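Local coordinates for protein MAU2 chromatid cohesion factor homolog (Saccharomyces cerevisiae, PDB 4XDN) that forms a complex with SCC2 that is required for loading cohesin onto chromosomes, and so takes part in sister chromatid cohesion, at residues 82-93 against 125-135. Numbering follows the deposited sequence.
Sequences LEDSKVTFEMVE and LVEEIMRCEFL
Phe-89 fills the tight part of this contact. Its side chain sits as a knob in the hole between Glu-128, Arg-131, Cys-132 and Leu-135. The CD of Arg-131 lies over one face, 4.1 Å from the ring centroid, in a CH-pi contact. Arg-131 runs extended from CG to NE, its chi1 of -170° setting CG opposite the backbone N, and slides past the ring in the opposite direction. Its NH1 thereby arrives 3.4 Å from Phe-89 CG. Arg-131 CZ is 4.9 Å from the ring centroid, an off-centre cation-pi contact, with the guanidinium plane turned 57° from the ring. Cys-132 SG meets the ring edge, 3.8 Å from CE1, a sulfur-aromatic contact. Leu-135 CD1 touches Phe-89 CD1 at 3.7 Å and also reaches Val-92 CG1.

The contact joins two alternate helices, 81-98 and 126-144, of the all-helical N-terminal part; the segments run 27° from parallel. Helix 102-119 joins them and packs against both, with Leu-112 on Phe-89 and Ile-109 on Leu-135.

Elsewhere the packing is thinner. Near Leu-125, at the N-cap position of its helix, Leu-82 CD2 meets Leu-125 CD2 at 4.0 Å. Glu-128 CG packs against Ser-85 OG, which bonds back to Val-81 O. At the other end, Glu-93 OE2 forms a long salt bridge with Arg-131 NH2. One water links the two sides: it donates to Phe-89 O and Glu-93 OE2 and accepts from Arg-131 NH1. A chain of another protein supplies a basic partner for Glu-93 OE1 and a backbone acceptor for Arg-131 NE, and sets an aromatic side chain edge-to-face with Phe-89.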
ATOM      1  N   LEU A  82      41.623   4.789  -1.395  1.00 33.87           N
ATOM      2  CA  LEU A  82      40.680   4.320  -2.405  1.00 35.72           C
ATOM      3  C   LEU A  82      40.428   2.822  -2.274  1.00 34.75           C
ATOM      4  O   LEU A  82      39.289   2.364  -2.373  1.00 35.06           O
ATOM      5  CB  LEU A  82      41.188   4.644  -3.812  1.00 37.03           C
ATOM      6  CG  LEU A  82      41.088   6.110  -4.243  1.00 40.40           C
ATOM      7  CD1 LEU A  82      41.708   6.294  -5.617  1.00 42.28           C
ATOM      8  CD2 LEU A  82      39.640   6.599  -4.241  1.00 41.26           C
ATOM      9  N   GLU A  83      41.496   2.066  -2.052  1.00 34.30           N
ATOM     10  CA  GLU A  83      41.381   0.632  -1.842  1.00 34.74           C
ATOM     11  C   GLU A  83      40.571   0.352  -0.585  1.00 35.57           C
ATOM     12  O   GLU A  83      39.689  -0.509  -0.579  1.00 33.52           O
ATOM     13  CB  GLU A  83      42.765  -0.008  -1.733  1.00 33.65           C
ATOM     14  CG  GLU A  83      43.574   0.052  -3.021  1.00 34.39           C
ATOM     15  CD  GLU A  83      45.035  -0.299  -2.817  1.00 37.93           C
ATOM     16  OE1 GLU A  83      45.459  -0.445  -1.650  1.00 39.57           O
ATOM     17  OE2 GLU A  83      45.763  -0.427  -3.826  1.00 37.54           O
ATOM     18  N   ASP A  84      40.870   1.093   0.477  1.00 35.47           N
ATOM     19  CA  ASP A  84      40.173   0.921   1.742  1.00 34.33           C
ATOM     20  C   ASP A  84      38.694   1.247   1.566  1.00 33.39           C
ATOM     21  O   ASP A  84      37.831   0.550   2.101  1.00 32.63           O
ATOM     22  CB  ASP A  84      40.800   1.804   2.824  1.00 34.84           C
ATOM     23  CG  ASP A  84      40.239   1.526   4.205  1.00 34.91           C
ATOM     24  OD1 ASP A  84      39.596   0.472   4.389  1.00 33.54           O
ATOM     25  OD2 ASP A  84      40.448   2.361   5.108  1.00 33.45           O
ATOM     26  N   SER A  85      38.411   2.292   0.796  1.00 31.95           N
ATOM     27  CA  SER A  85      37.036   2.684   0.503  1.00 31.66           C
ATOM     28  C   SER A  85      36.267   1.571  -0.202  1.00 32.38           C
ATOM     29  O   SER A  85      35.185   1.182   0.230  1.00 34.07           O
ATOM     30  CB  SER A  85      37.009   3.948  -0.359  1.00 31.41           C
ATOM     31  OG  SER A  85      37.437   5.080   0.373  1.00 34.76           O
ATOM     32  N   LYS A  86      36.837   1.066  -1.290  1.00 32.60           N
ATOM     33  CA  LYS A  86      36.175   0.055  -2.106  1.00 33.14           C
ATOM     34  C   LYS A  86      35.927  -1.221  -1.310  1.00 32.73           C
ATOM     35  O   LYS A  86      34.810  -1.743  -1.296  1.00 33.95           O
ATOM     36  CB  LYS A  86      37.015  -0.253  -3.348  1.00 37.26           C
ATOM     37  CG  LYS A  86      36.320  -1.125  -4.388  1.00 41.80           C
ATOM     38  CD  LYS A  86      35.061  -0.459  -4.933  1.00 45.84           C
ATOM     39  CE  LYS A  86      34.543  -1.152  -6.184  1.00 48.96           C
ATOM     40  NZ  LYS A  86      33.924  -2.471  -5.894  1.00 52.43           N
ATOM     41  N   VAL A  87      36.969  -1.713  -0.645  1.00 32.23           N
ATOM     42  CA  VAL A  87      36.872  -2.932   0.151  1.00 31.80           C
ATOM     43  C   VAL A  87      35.835  -2.790   1.262  1.00 29.71           C
ATOM     44  O   VAL A  87      35.010  -3.682   1.470  1.00 26.46           O
ATOM     45  CB  VAL A  87      38.236  -3.307   0.777  1.00 33.42           C
ATOM     46  CG1 VAL A  87      38.087  -4.466   1.767  1.00 34.37           C
ATOM     47  CG2 VAL A  87      39.240  -3.672  -0.312  1.00 33.19           C
ATOM     48  N   THR A  88      35.882  -1.670   1.975  1.00 28.81           N
ATOM     49  CA  THR A  88      34.976  -1.442   3.092  1.00 28.35           C
ATOM     50  C   THR A  88      33.528  -1.393   2.619  1.00 26.15           C
ATOM     51  O   THR A  88      32.649  -1.978   3.249  1.00 27.79           O
ATOM     52  CB  THR A  88      35.320  -0.136   3.830  1.00 27.98           C
ATOM     53  OG1 THR A  88      36.653  -0.222   4.344  1.00 28.89           O
ATOM     54  CG2 THR A  88      34.355   0.114   4.986  1.00 28.58           C
ATOM     55  N   PHE A  89      33.289  -0.702   1.509  1.00 26.98           N
ATOM     56  CA  PHE A  89      31.942  -0.576   0.959  1.00 26.59           C
ATOM     57  C   PHE A  89      31.372  -1.933   0.543  1.00 27.21           C
ATOM     58  O   PHE A  89      30.230  -2.253   0.874  1.00 25.30           O
ATOM     59  CB  PHE A  89      31.938   0.381  -0.239  1.00 26.87           C
ATOM     60  CG  PHE A  89      32.163   1.832   0.125  1.00 31.46           C
ATOM     61  CD1 PHE A  89      31.849   2.316   1.388  1.00 32.48           C
ATOM     62  CD2 PHE A  89      32.681   2.715  -0.810  1.00 32.33           C
ATOM     63  CE1 PHE A  89      32.055   3.648   1.709  1.00 31.24           C
ATOM     64  CE2 PHE A  89      32.888   4.045  -0.492  1.00 33.09           C
ATOM     65  CZ  PHE A  89      32.573   4.511   0.768  1.00 33.08           C
ATOM     66  N   GLU A  90      32.162  -2.729  -0.174  1.00 27.93           N
ATOM     67  CA  GLU A  90      31.713  -4.051  -0.605  1.00 27.26           C
ATOM     68  C   GLU A  90      31.437  -4.942   0.598  1.00 27.72           C
ATOM     69  O   GLU A  90      30.426  -5.646   0.643  1.00 27.85           O
ATOM     70  CB  GLU A  90      32.749  -4.710  -1.511  1.00 26.98           C
ATOM     71  CG  GLU A  90      32.849  -4.096  -2.892  1.00 30.07           C
ATOM     72  CD  GLU A  90      33.882  -4.787  -3.754  1.00 31.57           C
ATOM     73  OE1 GLU A  90      33.717  -5.993  -4.032  1.00 33.07           O
ATOM     74  OE2 GLU A  90      34.864  -4.127  -4.149  1.00 33.28           O
ATOM     75  N   MET A  91      32.340  -4.907   1.571  1.00 25.03           N
ATOM     76  CA  MET A  91      32.179  -5.687   2.790  1.00 25.80           C
ATOM     77  C   MET A  91      30.937  -5.271   3.568  1.00 27.42           C
ATOM     78  O   MET A  91      30.115  -6.110   3.933  1.00 27.71           O
ATOM     79  CB  MET A  91      33.410  -5.540   3.681  1.00 27.80           C
ATOM     80  CG  MET A  91      33.223  -6.109   5.077  1.00 29.09           C
ATOM     81  SD  MET A  91      34.666  -5.929   6.128  1.00 45.64           S
ATOM     82  CE  MET A  91      33.909  -6.303   7.702  1.00 92.01           C
ATOM     83  N   VAL A  92      30.820  -3.973   3.835  1.00 28.15           N
ATOM     84  CA  VAL A  92      29.718  -3.442   4.627  1.00 27.76           C
ATOM     85  C   VAL A  92      28.390  -3.683   3.920  1.00 26.87           C
ATOM     86  O   VAL A  92      27.364  -3.882   4.568  1.00 29.10           O
ATOM     87  CB  VAL A  92      29.906  -1.931   4.903  1.00 29.34           C
ATOM     88  CG1 VAL A  92      28.605  -1.283   5.365  1.00 33.57           C
ATOM     89  CG2 VAL A  92      30.993  -1.724   5.940  1.00 28.37           C
ATOM     90  N   GLU A  93      28.416  -3.661   2.593  1.00 27.60           N
ATOM     91  CA  GLU A  93      27.232  -3.958   1.797  1.00 30.89           C
ATOM     92  C   GLU A  93      26.672  -5.324   2.191  1.00 27.64           C
ATOM     93  O   GLU A  93      25.457  -5.516   2.254  1.00 24.20           O
ATOM     94  CB  GLU A  93      27.569  -3.928   0.305  1.00 35.77           C
ATOM     95  CG  GLU A  93      26.367  -4.026  -0.620  1.00 41.42           C
ATOM     96  CD  GLU A  93      25.653  -2.702  -0.806  1.00 47.64           C
ATOM     97  OE1 GLU A  93      24.745  -2.642  -1.660  1.00 49.82           O
ATOM     98  OE2 GLU A  93      25.995  -1.721  -0.107  1.00 49.32           O
ATOM     99  N   LEU A 125      38.198  12.761  -2.695  1.00 40.23           N
ATOM    100  CA  LEU A 125      37.537  11.737  -1.897  1.00 38.37           C
ATOM    101  C   LEU A 125      36.101  12.105  -1.526  1.00 37.00           C
ATOM    102  O   LEU A 125      35.485  11.439  -0.693  1.00 33.22           O
ATOM    103  CB  LEU A 125      38.346  11.470  -0.625  1.00 37.38           C
ATOM    104  CG  LEU A 125      39.755  10.918  -0.854  1.00 38.06           C
ATOM    105  CD1 LEU A 125      40.528  10.867   0.455  1.00 36.94           C
ATOM    106  CD2 LEU A 125      39.698   9.539  -1.499  1.00 39.56           C
ATOM    107  N   VAL A 126      35.570  13.151  -2.150  1.00 38.48           N
ATOM    108  CA  VAL A 126      34.208  13.594  -1.870  1.00 38.73           C
ATOM    109  C   VAL A 126      33.205  12.470  -2.124  1.00 36.42           C
ATOM    110  O   VAL A 126      32.348  12.203  -1.282  1.00 33.42           O
ATOM    111  CB  VAL A 126      33.829  14.824  -2.720  1.00 39.19           C
ATOM    112  CG1 VAL A 126      32.380  15.228  -2.481  1.00 38.41           C
ATOM    113  CG2 VAL A 126      34.754  15.985  -2.399  1.00 40.70           C
ATOM    114  N   GLU A 127      33.323  11.808  -3.272  1.00 37.91           N
ATOM    115  CA  GLU A 127      32.417  10.715  -3.625  1.00 37.96           C
ATOM    116  C   GLU A 127      32.361   9.667  -2.522  1.00 34.13           C
ATOM    117  O   GLU A 127      31.281   9.228  -2.123  1.00 31.04           O
ATOM    118  CB  GLU A 127      32.848  10.050  -4.932  1.00 42.86           C
ATOM    119  CG  GLU A 127      32.862  10.975  -6.132  1.00 48.97           C
ATOM    120  CD  GLU A 127      33.379  10.287  -7.379  1.00 53.71           C
ATOM    121  OE1 GLU A 127      33.185   9.057  -7.505  1.00 52.75           O
ATOM    122  OE2 GLU A 127      33.984  10.974  -8.231  1.00 57.23           O
ATOM    123  N   GLU A 128      33.533   9.281  -2.027  1.00 31.52           N
ATOM    124  CA  GLU A 128      33.628   8.264  -0.988  1.00 31.47           C
ATOM    125  C   GLU A 128      33.005   8.744   0.323  1.00 28.43           C
ATOM    126  O   GLU A 128      32.285   7.998   0.984  1.00 27.43           O
ATOM    127  CB  GLU A 128      35.088   7.866  -0.757  1.00 32.82           C
ATOM    128  CG  GLU A 128      35.711   7.064  -1.900  1.00 37.26           C
ATOM    129  CD  GLU A 128      36.111   7.914  -3.097  1.00 38.96           C
ATOM    130  OE1 GLU A 128      35.959   9.152  -3.038  1.00 35.58           O
ATOM    131  OE2 GLU A 128      36.586   7.339  -4.099  1.00 40.46           O
ATOM    132  N   ILE A 129      33.282   9.990   0.693  1.00 29.86           N
ATOM    133  CA  ILE A 129      32.757  10.551   1.933  1.00 29.69           C
ATOM    134  C   ILE A 129      31.235  10.607   1.895  1.00 26.77           C
ATOM    135  O   ILE A 129      30.570  10.278   2.877  1.00 25.94           O
ATOM    136  CB  ILE A 129      33.334  11.962   2.193  1.00 33.03           C
ATOM    137  CG1 ILE A 129      34.823  11.856   2.525  1.00 36.52           C
ATOM    138  CG2 ILE A 129      32.602  12.661   3.343  1.00 34.00           C
ATOM    139  CD1 ILE A 129      35.564  13.171   2.485  1.00 41.22           C
ATOM    140  N   MET A 130      30.682  11.017   0.758  1.00 27.23           N
ATOM    141  CA  MET A 130      29.237  11.132   0.625  1.00 26.67           C
ATOM    142  C   MET A 130      28.573   9.765   0.671  1.00 28.88           C
ATOM    143  O   MET A 130      27.439   9.642   1.139  1.00 29.75           O
ATOM    144  CB  MET A 130      28.866  11.850  -0.674  1.00 29.03           C
ATOM    145  CG  MET A 130      29.333  13.295  -0.737  1.00 34.62           C
ATOM    146  SD  MET A 130      29.094  14.183   0.814  1.00 53.75           S
ATOM    147  CE  MET A 130      27.565  14.995   0.492  1.00 78.01           C
ATOM    148  N   ARG A 131      29.275   8.739   0.196  1.00 29.23           N
ATOM    149  CA  ARG A 131      28.732   7.390   0.246  1.00 30.32           C
ATOM    150  C   ARG A 131      28.757   6.880   1.683  1.00 28.29           C
ATOM    151  O   ARG A 131      27.852   6.158   2.105  1.00 27.48           O
ATOM    152  CB  ARG A 131      29.502   6.442  -0.673  1.00 33.34           C
ATOM    153  CG  ARG A 131      28.810   5.097  -0.829  1.00 37.50           C
ATOM    154  CD  ARG A 131      29.289   4.314  -2.038  1.00 42.84           C
ATOM    155  NE  ARG A 131      28.308   3.296  -2.407  1.00 42.20           N
ATOM    156  CZ  ARG A 131      28.120   2.161  -1.737  1.00 45.94           C
ATOM    157  NH1 ARG A 131      28.852   1.891  -0.663  1.00 48.62           N
ATOM    158  NH2 ARG A 131      27.198   1.296  -2.138  1.00 48.19           N
ATOM    159  N   CYS A 132      29.789   7.261   2.433  1.00 26.08           N
ATOM    160  CA  CYS A 132      29.846   6.947   3.856  1.00 28.51           C
ATOM    161  C   CYS A 132      28.622   7.526   4.561  1.00 29.55           C
ATOM    162  O   CYS A 132      28.006   6.865   5.391  1.00 28.14           O
ATOM    163  CB  CYS A 132      31.129   7.490   4.499  1.00 33.21           C
ATOM    164  SG  CYS A 132      32.652   6.594   4.089  1.00 30.46           S
ATOM    165  N   GLU A 133      28.269   8.760   4.211  1.00 28.63           N
ATOM    166  CA  GLU A 133      27.129   9.433   4.824  1.00 29.03           C
ATOM    167  C   GLU A 133      25.816   8.775   4.411  1.00 27.30           C
ATOM    168  O   GLU A 133      24.882   8.681   5.205  1.00 28.51           O
ATOM    169  CB  GLU A 133      27.112  10.916   4.443  1.00 29.81           C
ATOM    170  CG  GLU A 133      28.273  11.731   5.011  1.00 31.82           C
ATOM    171  CD  GLU A 133      28.261  11.813   6.528  1.00 33.26           C
ATOM    172  OE1 GLU A 133      27.182  11.660   7.135  1.00 33.49           O
ATOM    173  OE2 GLU A 133      29.338  12.032   7.116  1.00 36.92           O
ATOM    174  N   PHE A 134      25.748   8.322   3.164  1.00 26.33           N
ATOM    175  CA  PHE A 134      24.555   7.658   2.664  1.00 28.47           C
ATOM    176  C   PHE A 134      24.340   6.338   3.401  1.00 28.50           C
ATOM    177  O   PHE A 134      23.228   6.023   3.811  1.00 29.77           O
ATOM    178  CB  PHE A 134      24.666   7.420   1.158  1.00 29.06           C
ATOM    179  CG  PHE A 134      23.353   7.112   0.499  1.00 29.42           C
ATOM    180  CD1 PHE A 134      22.490   8.135   0.137  1.00 28.24           C
ATOM    181  CD2 PHE A 134      22.982   5.803   0.237  1.00 31.36           C
ATOM    182  CE1 PHE A 134      21.280   7.857  -0.470  1.00 30.04           C
ATOM    183  CE2 PHE A 134      21.770   5.518  -0.369  1.00 31.24           C
ATOM    184  CZ  PHE A 134      20.918   6.546  -0.724  1.00 30.95           C
ATOM    185  N   LEU A 135      25.412   5.575   3.579  1.00 26.28           N
ATOM    186  CA  LEU A 135      25.329   4.338   4.339  1.00 28.63           C
ATOM    187  C   LEU A 135      24.932   4.618   5.786  1.00 27.71           C
ATOM    188  O   LEU A 135      24.123   3.899   6.364  1.00 29.43           O
ATOM    189  CB  LEU A 135      26.664   3.589   4.297  1.00 30.75           C
ATOM    190  CG  LEU A 135      27.072   3.017   2.938  1.00 32.00           C
ATOM    191  CD1 LEU A 135      28.496   2.480   2.990  1.00 33.15           C
ATOM    192  CD2 LEU A 135      26.109   1.936   2.500  1.00 33.68           C
TER
HETATM  193  O   HOH W   1      28.090  -0.435   0.719  1.00 44.29           O